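Local coordinates for toluene, o-xylene monooxygenase oxygenase subunit (Pseudomonas stutzeri, PDB 2INC), which probably serves as the beta chain of the hydroxylase that oxidises toluene and o-xylene, a diiron-free relative of the catalytic alpha chain, at residues Cys147-His161 and Leu246-Trp260. Numbering follows the deposited sequence.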
ATOM      1  N   CYS B 147     -13.141   1.322 -22.501  1.00 31.14           N
ATOM      2  CA  CYS B 147     -14.505   1.654 -22.082  1.00 31.25           C
ATOM      3  C   CYS B 147     -15.397   0.386 -22.098  1.00 31.92           C
ATOM      4  O   CYS B 147     -16.200   0.216 -21.199  1.00 31.99           O
ATOM      5  CB  CYS B 147     -15.091   2.674 -22.982  1.00 31.03           C
ATOM      6  SG  CYS B 147     -14.249   4.217 -22.722  1.00 35.69           S
ATOM      7  N   ALA B 148     -15.282  -0.430 -23.147  1.00 29.69           N
ATOM      8  CA  ALA B 148     -16.043  -1.705 -23.278  1.00 29.02           C
ATOM      9  C   ALA B 148     -15.643  -2.771 -22.219  1.00 28.80           C
ATOM     10  O   ALA B 148     -16.515  -3.553 -21.723  1.00 29.06           O
ATOM     11  CB  ALA B 148     -15.904  -2.283 -24.772  1.00 28.70           C
ATOM     12  N   THR B 149     -14.345  -2.812 -21.880  1.00 28.74           N
ATOM     13  CA  THR B 149     -13.813  -3.648 -20.793  1.00 28.87           C
ATOM     14  C   THR B 149     -14.529  -3.329 -19.489  1.00 28.64           C
ATOM     15  O   THR B 149     -15.074  -4.203 -18.881  1.00 28.54           O
ATOM     16  CB  THR B 149     -12.256  -3.453 -20.585  1.00 28.90           C
ATOM     17  OG1 THR B 149     -11.560  -3.729 -21.845  1.00 29.60           O
ATOM     18  CG2 THR B 149     -11.732  -4.474 -19.466  1.00 30.25           C
ATOM     19  N   TYR B 150     -14.540  -2.061 -19.083  1.00 28.77           N
ATOM     20  CA  TYR B 150     -15.128  -1.702 -17.771  1.00 29.09           C
ATOM     21  C   TYR B 150     -16.661  -1.833 -17.818  1.00 29.76           C
ATOM     22  O   TYR B 150     -17.289  -2.192 -16.837  1.00 31.67           O
ATOM     23  CB  TYR B 150     -14.656  -0.301 -17.313  1.00 29.84           C
ATOM     24  CG  TYR B 150     -13.127  -0.240 -17.304  1.00 30.39           C
ATOM     25  CD1 TYR B 150     -12.457   0.830 -17.904  1.00 30.02           C
ATOM     26  CD2 TYR B 150     -12.371  -1.292 -16.773  1.00 32.70           C
ATOM     27  CE1 TYR B 150     -11.057   0.873 -17.927  1.00 31.44           C
ATOM     28  CE2 TYR B 150     -10.921  -1.273 -16.834  1.00 30.71           C
ATOM     29  CZ  TYR B 150     -10.297  -0.154 -17.406  1.00 32.48           C
ATOM     30  OH  TYR B 150      -8.883  -0.096 -17.497  1.00 30.89           O
ATOM     31  N   GLU B 151     -17.245  -1.667 -18.995  1.00 29.58           N
ATOM     32  CA  GLU B 151     -18.692  -1.813 -19.128  1.00 29.66           C
ATOM     33  C   GLU B 151     -19.041  -3.298 -19.011  1.00 30.21           C
ATOM     34  O   GLU B 151     -20.048  -3.682 -18.435  1.00 28.04           O
ATOM     35  CB  GLU B 151     -19.117  -1.222 -20.480  1.00 29.43           C
ATOM     36  CG  GLU B 151     -20.577  -1.581 -20.906  1.00 32.11           C
ATOM     37  CD  GLU B 151     -20.954  -0.963 -22.264  1.00 33.15           C
ATOM     38  OE1 GLU B 151     -20.519   0.170 -22.532  1.00 35.02           O
ATOM     39  OE2 GLU B 151     -21.728  -1.607 -23.005  1.00 34.60           O
ATOM     40  N   THR B 152     -18.208  -4.136 -19.574  1.00 28.67           N
ATOM     41  CA  THR B 152     -18.437  -5.601 -19.461  1.00 29.13           C
ATOM     42  C   THR B 152     -18.436  -6.013 -17.984  1.00 29.99           C
ATOM     43  O   THR B 152     -19.284  -6.824 -17.543  1.00 28.63           O
ATOM     44  CB  THR B 152     -17.385  -6.388 -20.258  1.00 28.80           C
ATOM     45  OG1 THR B 152     -17.509  -5.991 -21.640  1.00 28.91           O
ATOM     46  CG2 THR B 152     -17.672  -7.866 -20.197  1.00 28.19           C
ATOM     47  N   ALA B 153     -17.430  -5.512 -17.255  1.00 29.50           N
ATOM     48  CA  ALA B 153     -17.317  -5.783 -15.818  1.00 29.42           C
ATOM     49  C   ALA B 153     -18.579  -5.310 -15.116  1.00 29.88           C
ATOM     50  O   ALA B 153     -19.076  -5.981 -14.213  1.00 27.82           O
ATOM     51  CB  ALA B 153     -16.079  -5.115 -15.260  1.00 28.70           C
ATOM     52  N   ASP B 154     -19.063  -4.110 -15.454  1.00 29.49           N
ATOM     53  CA  ASP B 154     -20.357  -3.650 -14.886  1.00 29.33           C
ATOM     54  C   ASP B 154     -21.517  -4.564 -15.210  1.00 29.20           C
ATOM     55  O   ASP B 154     -22.375  -4.786 -14.354  1.00 29.66           O
ATOM     56  CB  ASP B 154     -20.702  -2.258 -15.389  1.00 28.69           C
ATOM     57  CG  ASP B 154     -19.712  -1.207 -14.917  1.00 29.82           C
ATOM     58  OD1 ASP B 154     -19.666  -0.127 -15.567  1.00 36.67           O
ATOM     59  OD2 ASP B 154     -18.962  -1.426 -13.917  1.00 31.47           O
ATOM     60  N   HIS B 155     -21.615  -5.078 -16.433  1.00 28.92           N
ATOM     61  CA  HIS B 155     -22.760  -5.924 -16.727  1.00 27.95           C
ATOM     62  C   HIS B 155     -22.620  -7.212 -15.922  1.00 30.34           C
ATOM     63  O   HIS B 155     -23.624  -7.771 -15.488  1.00 29.23           O
ATOM     64  CB  HIS B 155     -22.814  -6.320 -18.232  1.00 29.78           C
ATOM     65  CG  HIS B 155     -23.095  -5.169 -19.191  1.00 29.68           C
ATOM     66  ND1 HIS B 155     -23.981  -4.139 -18.940  1.00 30.76           N
ATOM     67  CD2 HIS B 155     -22.593  -4.921 -20.417  1.00 26.63           C
ATOM     68  CE1 HIS B 155     -24.011  -3.310 -19.964  1.00 29.82           C
ATOM     69  NE2 HIS B 155     -23.186  -3.767 -20.881  1.00 32.36           N
ATOM     70  N   LEU B 156     -21.391  -7.658 -15.695  1.00 28.63           N
ATOM     71  CA  LEU B 156     -21.183  -8.852 -14.820  1.00 30.09           C
ATOM     72  C   LEU B 156     -21.599  -8.555 -13.362  1.00 29.58           C
ATOM     73  O   LEU B 156     -22.190  -9.384 -12.666  1.00 29.37           O
ATOM     74  CB  LEU B 156     -19.714  -9.270 -14.854  1.00 31.18           C
ATOM     75  CG  LEU B 156     -19.278 -10.436 -13.899  1.00 32.03           C
ATOM     76  CD1 LEU B 156     -20.252 -11.621 -14.035  1.00 32.81           C
ATOM     77  CD2 LEU B 156     -17.826 -10.900 -14.056  1.00 31.84           C
ATOM     78  N   ARG B 157     -21.325  -7.331 -12.942  1.00 29.81           N
ATOM     79  CA  ARG B 157     -21.728  -6.870 -11.618  1.00 30.34           C
ATOM     80  C   ARG B 157     -23.255  -6.945 -11.521  1.00 30.66           C
ATOM     81  O   ARG B 157     -23.787  -7.427 -10.514  1.00 31.12           O
ATOM     82  CB  ARG B 157     -21.281  -5.418 -11.487  1.00 28.79           C
ATOM     83  CG  ARG B 157     -21.566  -4.837 -10.104  1.00 32.66           C
ATOM     84  CD  ARG B 157     -21.464  -3.366 -10.152  1.00 30.13           C
ATOM     85  NE  ARG B 157     -21.747  -2.798  -8.809  1.00 29.97           N
ATOM     86  CZ  ARG B 157     -22.294  -1.600  -8.570  1.00 35.00           C
ATOM     87  NH1 ARG B 157     -22.520  -1.223  -7.303  1.00 35.83           N
ATOM     88  NH2 ARG B 157     -22.620  -0.769  -9.547  1.00 36.69           N
ATOM     89  N   TRP B 158     -23.980  -6.507 -12.562  1.00 30.71           N
ATOM     90  CA  TRP B 158     -25.450  -6.525 -12.456  1.00 30.47           C
ATOM     91  C   TRP B 158     -25.971  -7.959 -12.415  1.00 30.89           C
ATOM     92  O   TRP B 158     -26.867  -8.313 -11.612  1.00 30.93           O
ATOM     93  CB  TRP B 158     -26.114  -5.790 -13.623  1.00 30.97           C
ATOM     94  CG  TRP B 158     -25.749  -4.425 -13.847  1.00 29.08           C
ATOM     95  CD1 TRP B 158     -25.004  -3.610 -13.037  1.00 32.27           C
ATOM     96  CD2 TRP B 158     -26.150  -3.627 -14.966  1.00 31.68           C
ATOM     97  NE1 TRP B 158     -24.905  -2.346 -13.610  1.00 29.74           N
ATOM     98  CE2 TRP B 158     -25.569  -2.356 -14.808  1.00 27.29           C
ATOM     99  CE3 TRP B 158     -26.893  -3.889 -16.149  1.00 30.61           C
ATOM    100  CZ2 TRP B 158     -25.746  -1.338 -15.728  1.00 28.84           C
ATOM    101  CZ3 TRP B 158     -27.054  -2.867 -17.079  1.00 31.75           C
ATOM    102  CH2 TRP B 158     -26.481  -1.599 -16.860  1.00 31.80           C
ATOM    103  N   LEU B 159     -25.428  -8.814 -13.281  1.00 29.57           N
ATOM    104  CA  LEU B 159     -25.756 -10.234 -13.230  1.00 30.31           C
ATOM    105  C   LEU B 159     -25.521 -10.772 -11.811  1.00 30.63           C
ATOM    106  O   LEU B 159     -26.362 -11.514 -11.287  1.00 30.71           O
ATOM    107  CB  LEU B 159     -24.935 -11.044 -14.248  1.00 28.72           C
ATOM    108  CG  LEU B 159     -24.726 -12.563 -14.127  1.00 30.47           C
ATOM    109  CD1 LEU B 159     -26.040 -13.275 -14.322  1.00 28.70           C
ATOM    110  CD2 LEU B 159     -23.758 -12.988 -15.203  1.00 31.29           C
ATOM    111  N   THR B 160     -24.401 -10.383 -11.192  1.00 29.34           N
ATOM    112  CA  THR B 160     -24.022 -10.945  -9.895  1.00 28.58           C
ATOM    113  C   THR B 160     -25.019 -10.510  -8.790  1.00 29.61           C
ATOM    114  O   THR B 160     -25.449 -11.346  -7.966  1.00 29.45           O
ATOM    115  CB  THR B 160     -22.557 -10.600  -9.603  1.00 28.44           C
ATOM    116  OG1 THR B 160     -21.724 -11.152 -10.656  1.00 28.64           O
ATOM    117  CG2 THR B 160     -22.106 -11.109  -8.247  1.00 30.74           C
ATOM    118  N   HIS B 161     -25.413  -9.241  -8.784  1.00 28.85           N
ATOM    119  CA  HIS B 161     -26.441  -8.751  -7.844  1.00 29.38           C
ATOM    120  C   HIS B 161     -27.700  -9.578  -8.026  1.00 30.08           C
ATOM    121  O   HIS B 161     -28.364  -9.977  -7.049  1.00 30.09           O
ATOM    122  CB  HIS B 161     -26.901  -7.301  -8.146  1.00 29.51           C
ATOM    123  CG  HIS B 161     -25.852  -6.235  -8.034  1.00 30.29           C
ATOM    124  ND1 HIS B 161     -24.806  -6.277  -7.125  1.00 33.20           N
ATOM    125  CD2 HIS B 161     -25.766  -5.024  -8.653  1.00 28.23           C
ATOM    126  CE1 HIS B 161     -24.116  -5.146  -7.203  1.00 29.44           C
ATOM    127  NE2 HIS B 161     -24.676  -4.374  -8.122  1.00 34.00           N
ATOM    128  N   LEU B 246     -31.287  -0.753  -5.394  1.00 32.30           N
ATOM    129  CA  LEU B 246     -30.404  -1.550  -6.238  1.00 32.65           C
ATOM    130  C   LEU B 246     -30.426  -1.032  -7.688  1.00 34.20           C
ATOM    131  O   LEU B 246     -29.361  -0.857  -8.317  1.00 35.02           O
ATOM    132  CB  LEU B 246     -30.857  -3.021  -6.209  1.00 33.08           C
ATOM    133  CG  LEU B 246     -29.970  -3.994  -6.997  1.00 31.99           C
ATOM    134  CD1 LEU B 246     -28.504  -3.808  -6.495  1.00 30.74           C
ATOM    135  CD2 LEU B 246     -30.437  -5.499  -6.807  1.00 31.81           C
ATOM    136  N   ALA B 247     -31.619  -0.793  -8.228  1.00 32.93           N
ATOM    137  CA  ALA B 247     -31.755  -0.386  -9.607  1.00 33.17           C
ATOM    138  C   ALA B 247     -31.164   1.008  -9.804  1.00 34.26           C
ATOM    139  O   ALA B 247     -30.512   1.320 -10.819  1.00 33.68           O
ATOM    140  CB  ALA B 247     -33.274  -0.448 -10.032  1.00 33.52           C
ATOM    141  N   GLN B 248     -31.376   1.877  -8.828  1.00 34.50           N
ATOM    142  CA  GLN B 248     -30.770   3.225  -8.923  1.00 35.39           C
ATOM    143  C   GLN B 248     -29.224   3.127  -8.868  1.00 34.51           C
ATOM    144  O   GLN B 248     -28.535   3.880  -9.569  1.00 35.01           O
ATOM    145  CB  GLN B 248     -31.301   4.093  -7.781  1.00 35.64           C
ATOM    146  CG  GLN B 248     -30.750   5.515  -7.771  1.00 41.71           C
ATOM    147  CD  GLN B 248     -31.359   6.320  -6.645  1.00 46.80           C
ATOM    148  OE1 GLN B 248     -32.278   5.842  -5.982  1.00 52.01           O
ATOM    149  NE2 GLN B 248     -30.858   7.541  -6.420  1.00 44.93           N
ATOM    150  N   ALA B 249     -28.693   2.200  -8.027  1.00 34.01           N
ATOM    151  CA  ALA B 249     -27.242   1.975  -7.911  1.00 33.44           C
ATOM    152  C   ALA B 249     -26.682   1.504  -9.258  1.00 34.06           C
ATOM    153  O   ALA B 249     -25.630   1.926  -9.690  1.00 35.07           O
ATOM    154  CB  ALA B 249     -26.955   0.958  -6.869  1.00 33.79           C
ATOM    155  N   GLN B 250     -27.395   0.613  -9.911  1.00 33.86           N
ATOM    156  CA  GLN B 250     -26.971   0.073 -11.213  1.00 33.72           C
ATOM    157  C   GLN B 250     -27.063   1.125 -12.297  1.00 33.77           C
ATOM    158  O   GLN B 250     -26.229   1.177 -13.200  1.00 33.54           O
ATOM    159  CB  GLN B 250     -27.802  -1.170 -11.560  1.00 33.79           C
ATOM    160  CG  GLN B 250     -27.584  -2.301 -10.590  1.00 32.13           C
ATOM    161  CD  GLN B 250     -28.570  -3.482 -10.767  1.00 34.76           C
ATOM    162  OE1 GLN B 250     -29.672  -3.298 -11.257  1.00 39.81           O
ATOM    163  NE2 GLN B 250     -28.184  -4.672 -10.312  1.00 32.72           N
ATOM    164  N   LYS B 251     -28.062   1.976 -12.222  1.00 34.16           N
ATOM    165  CA  LYS B 251     -28.213   3.042 -13.191  1.00 36.48           C
ATOM    166  C   LYS B 251     -26.995   3.978 -13.217  1.00 35.62           C
ATOM    167  O   LYS B 251     -26.750   4.622 -14.215  1.00 37.61           O
ATOM    168  CB  LYS B 251     -29.494   3.837 -12.897  1.00 37.79           C
ATOM    169  CG  LYS B 251     -29.937   4.721 -14.047  1.00 42.52           C
ATOM    170  CD  LYS B 251     -31.050   4.070 -14.840  1.00 48.63           C
ATOM    171  CE  LYS B 251     -31.261   4.775 -16.177  1.00 49.98           C
ATOM    172  NZ  LYS B 251     -32.363   5.787 -16.133  1.00 50.73           N
ATOM    173  N   ARG B 252     -26.269   4.098 -12.108  1.00 35.39           N
ATOM    174  CA  ARG B 252     -25.056   4.917 -12.075  1.00 34.91           C
ATOM    175  C   ARG B 252     -24.022   4.352 -13.075  1.00 34.87           C
ATOM    176  O   ARG B 252     -23.316   5.114 -13.745  1.00 33.65           O
ATOM    177  CB  ARG B 252     -24.447   4.905 -10.685  1.00 34.12           C
ATOM    178  CG  ARG B 252     -25.295   5.665  -9.620  1.00 36.13           C
ATOM    179  CD  ARG B 252     -24.691   5.538  -8.186  1.00 36.07           C
ATOM    180  NE  ARG B 252     -23.441   6.291  -8.008  1.00 38.23           N
ATOM    181  CZ  ARG B 252     -23.379   7.562  -7.585  1.00 42.43           C
ATOM    182  NH1 ARG B 252     -24.477   8.266  -7.314  1.00 40.52           N
ATOM    183  NH2 ARG B 252     -22.206   8.142  -7.435  1.00 42.58           N
ATOM    184  N   ASP B 253     -23.940   3.023 -13.158  1.00 32.95           N
ATOM    185  CA  ASP B 253     -23.070   2.381 -14.174  1.00 34.09           C
ATOM    186  C   ASP B 253     -23.614   2.707 -15.569  1.00 33.88           C
ATOM    187  O   ASP B 253     -22.876   3.136 -16.487  1.00 33.63           O
ATOM    188  CB  ASP B 253     -23.044   0.844 -14.001  1.00 32.15           C
ATOM    189  CG  ASP B 253     -22.387   0.407 -12.710  1.00 35.55           C
ATOM    190  OD1 ASP B 253     -21.634   1.191 -12.086  1.00 33.21           O
ATOM    191  OD2 ASP B 253     -22.608  -0.747 -12.291  1.00 32.10           O
ATOM    192  N   ALA B 254     -24.930   2.557 -15.727  1.00 33.14           N
ATOM    193  CA  ALA B 254     -25.526   2.791 -17.044  1.00 32.20           C
ATOM    194  C   ALA B 254     -25.263   4.231 -17.518  1.00 33.45           C
ATOM    195  O   ALA B 254     -24.991   4.455 -18.688  1.00 30.07           O
ATOM    196  CB  ALA B 254     -27.017   2.509 -16.999  1.00 32.90           C
ATOM    197  N   GLU B 255     -25.386   5.190 -16.609  1.00 34.24           N
ATOM    198  CA  GLU B 255     -25.079   6.586 -16.952  1.00 35.23           C
ATOM    199  C   GLU B 255     -23.632   6.746 -17.418  1.00 34.03           C
ATOM    200  O   GLU B 255     -23.388   7.467 -18.357  1.00 33.26           O
ATOM    201  CB  GLU B 255     -25.372   7.492 -15.759  1.00 36.81           C
ATOM    202  CG  GLU B 255     -26.877   7.743 -15.528  1.00 42.10           C
ATOM    203  CD  GLU B 255     -27.207   8.003 -14.006  1.00 53.73           C
ATOM    204  OE1 GLU B 255     -26.324   8.480 -13.224  1.00 57.41           O
ATOM    205  OE2 GLU B 255     -28.358   7.732 -13.590  1.00 57.01           O
ATOM    206  N   ARG B 256     -22.696   6.057 -16.774  1.00 32.90           N
ATOM    207  CA  ARG B 256     -21.295   6.033 -17.232  1.00 33.92           C
ATOM    208  C   ARG B 256     -21.110   5.495 -18.668  1.00 33.83           C
ATOM    209  O   ARG B 256     -20.394   6.083 -19.487  1.00 34.25           O
ATOM    210  CB  ARG B 256     -20.425   5.234 -16.262  1.00 33.77           C
ATOM    211  CG  ARG B 256     -18.945   5.372 -16.553  1.00 35.38           C
ATOM    212  CD  ARG B 256     -18.071   4.897 -15.401  1.00 34.31           C
ATOM    213  NE  ARG B 256     -18.394   3.514 -14.976  1.00 34.89           N
ATOM    214  CZ  ARG B 256     -19.060   3.260 -13.864  1.00 34.36           C
ATOM    215  NH1 ARG B 256     -19.359   2.021 -13.479  1.00 31.96           N
ATOM    216  NH2 ARG B 256     -19.453   4.271 -13.123  1.00 30.62           N
ATOM    217  N   HIS B 257     -21.740   4.350 -18.963  1.00 32.49           N
ATOM    218  CA  HIS B 257     -21.699   3.804 -20.294  1.00 31.45           C
ATOM    219  C   HIS B 257     -22.248   4.799 -21.321  1.00 32.67           C
ATOM    220  O   HIS B 257     -21.703   4.915 -22.410  1.00 32.44           O
ATOM    221  CB  HIS B 257     -22.500   2.510 -20.365  1.00 30.84           C
ATOM    222  CG  HIS B 257     -22.115   1.518 -19.305  1.00 29.64           C
ATOM    223  ND1 HIS B 257     -22.966   0.512 -18.881  1.00 30.03           N
ATOM    224  CD2 HIS B 257     -21.003   1.421 -18.531  1.00 29.49           C
ATOM    225  CE1 HIS B 257     -22.367  -0.199 -17.933  1.00 33.91           C
ATOM    226  NE2 HIS B 257     -21.180   0.340 -17.690  1.00 30.36           N
ATOM    227  N   ARG B 258     -23.328   5.495 -20.973  1.00 32.63           N
ATOM    228  CA  ARG B 258     -23.886   6.483 -21.911  1.00 33.72           C
ATOM    229  C   ARG B 258     -22.906   7.643 -22.115  1.00 34.34           C
ATOM    230  O   ARG B 258     -22.827   8.212 -23.207  1.00 35.20           O
ATOM    231  CB  ARG B 258     -25.249   7.000 -21.421  1.00 34.63           C
ATOM    232  CG  ARG B 258     -26.413   6.041 -21.627  1.00 35.18           C
ATOM    233  CD  ARG B 258     -27.629   6.515 -20.837  1.00 40.43           C
ATOM    234  NE  ARG B 258     -28.555   5.399 -20.603  1.00 42.17           N
ATOM    235  CZ  ARG B 258     -29.751   5.561 -20.067  1.00 43.69           C
ATOM    236  NH1 ARG B 258     -30.142   6.785 -19.730  1.00 43.09           N
ATOM    237  NH2 ARG B 258     -30.543   4.505 -19.856  1.00 46.04           N
ATOM    238  N   ARG B 259     -22.196   8.018 -21.069  1.00 34.19           N
ATOM    239  CA  ARG B 259     -21.210   9.106 -21.193  1.00 34.72           C
ATOM    240  C   ARG B 259     -20.098   8.806 -22.212  1.00 34.51           C
ATOM    241  O   ARG B 259     -19.770   9.649 -23.045  1.00 34.67           O
ATOM    242  CB  ARG B 259     -20.598   9.453 -19.851  1.00 35.36           C
ATOM    243  CG  ARG B 259     -21.561  10.245 -18.914  1.00 37.32           C
ATOM    244  CD  ARG B 259     -20.792  10.936 -17.810  1.00 37.33           C
ATOM    245  NE  ARG B 259     -20.147  10.003 -16.879  1.00 39.04           N
ATOM    246  CZ  ARG B 259     -20.751   9.451 -15.829  1.00 35.69           C
ATOM    247  NH1 ARG B 259     -22.032   9.677 -15.607  1.00 39.05           N
ATOM    248  NH2 ARG B 259     -20.090   8.639 -15.011  1.00 37.65           N
ATOM    249  N   TRP B 260     -19.536   7.599 -22.184  1.00 34.50           N
ATOM    250  CA  TRP B 260     -18.490   7.266 -23.145  1.00 32.54           C
ATOM    251  C   TRP B 260     -19.086   7.003 -24.518  1.00 34.03           C
ATOM    252  O   TRP B 260     -18.431   7.320 -25.528  1.00 34.25           O
ATOM    253  CB  TRP B 260     -17.548   6.156 -22.669  1.00 33.02           C
ATOM    254  CG  TRP B 260     -17.988   4.696 -22.865  1.00 29.37           C
ATOM    255  CD1 TRP B 260     -18.435   3.849 -21.902  1.00 33.05           C
ATOM    256  CD2 TRP B 260     -17.872   3.908 -24.066  1.00 30.00           C
ATOM    257  NE1 TRP B 260     -18.664   2.579 -22.444  1.00 29.45           N
ATOM    258  CE2 TRP B 260     -18.331   2.605 -23.764  1.00 29.95           C
ATOM    259  CE3 TRP B 260     -17.444   4.175 -25.383  1.00 31.35           C
ATOM    260  CZ2 TRP B 260     -18.343   1.609 -24.696  1.00 29.04           C
ATOM    261  CZ3 TRP B 260     -17.496   3.195 -26.310  1.00 33.31           C
ATOM    262  CH2 TRP B 260     -17.932   1.914 -25.980  1.00 31.34           C
TER
HETATM  263  O   HOH W   1     -17.633   1.477 -16.530  1.00 35.23           O
HETATM  264  O   HOH W   2     -23.505   1.764  -8.078  1.00 36.93           O
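His257 sits as a knob among Glu151, Asp154, His155 and Trp158, where the helices pack tightly. Its flat ring suits the slot: CG of Glu151 lies 3.6 Å from the ring centroid, over one face, and the backbone O of Asp253 covers the other. At the edge, His257 NE2 gives Asp154 OD1 a short hydrogen bond of 2.6 Å on the anti lone pair, in the ring plane, while ND1 is hydrogen-bonded to Lys220 NZ of helix 208-237. Arg256 NH1 comes to the same oxygen from above the carboxylate plane and also pairs with Asp253 OD1, so one arginine bridges two stacked carboxylates whose OD2 atoms stand 4.0 Å apart. This buried salt-bridge network joins nearly antiparallel helix segments, their directions 164° apart, in the helical core of a ferritin-clan chain. On Asp253 OD2, Arg157 NH2 (2.7 Å) and Trp158 NE1 (3.1 Å) converge, the arginine on the syn side and the indole on the anti lone pair; an extended chain, CG opposite the backbone N (chi1 -176°), carries the guanidinium across. An asparagine in place of Asp253 would probably weaken the hold on Arg157, leaving it Glu87 but no charge mate across the helices, and Arg256 only Asp154 of its two carboxylates here. Near Cys147 the fit is again close, its CB 3.3 Å from the centroid of Trp260's five-membered ring, over the face. The flank of Arg157 and Arg256, though buried, is bridged partly by water: one links Asp154 OD1 to Arg256 NE, another joins Arg157 NH2 to Ala249 O, 2.7 Å from that carbonyl oxygen.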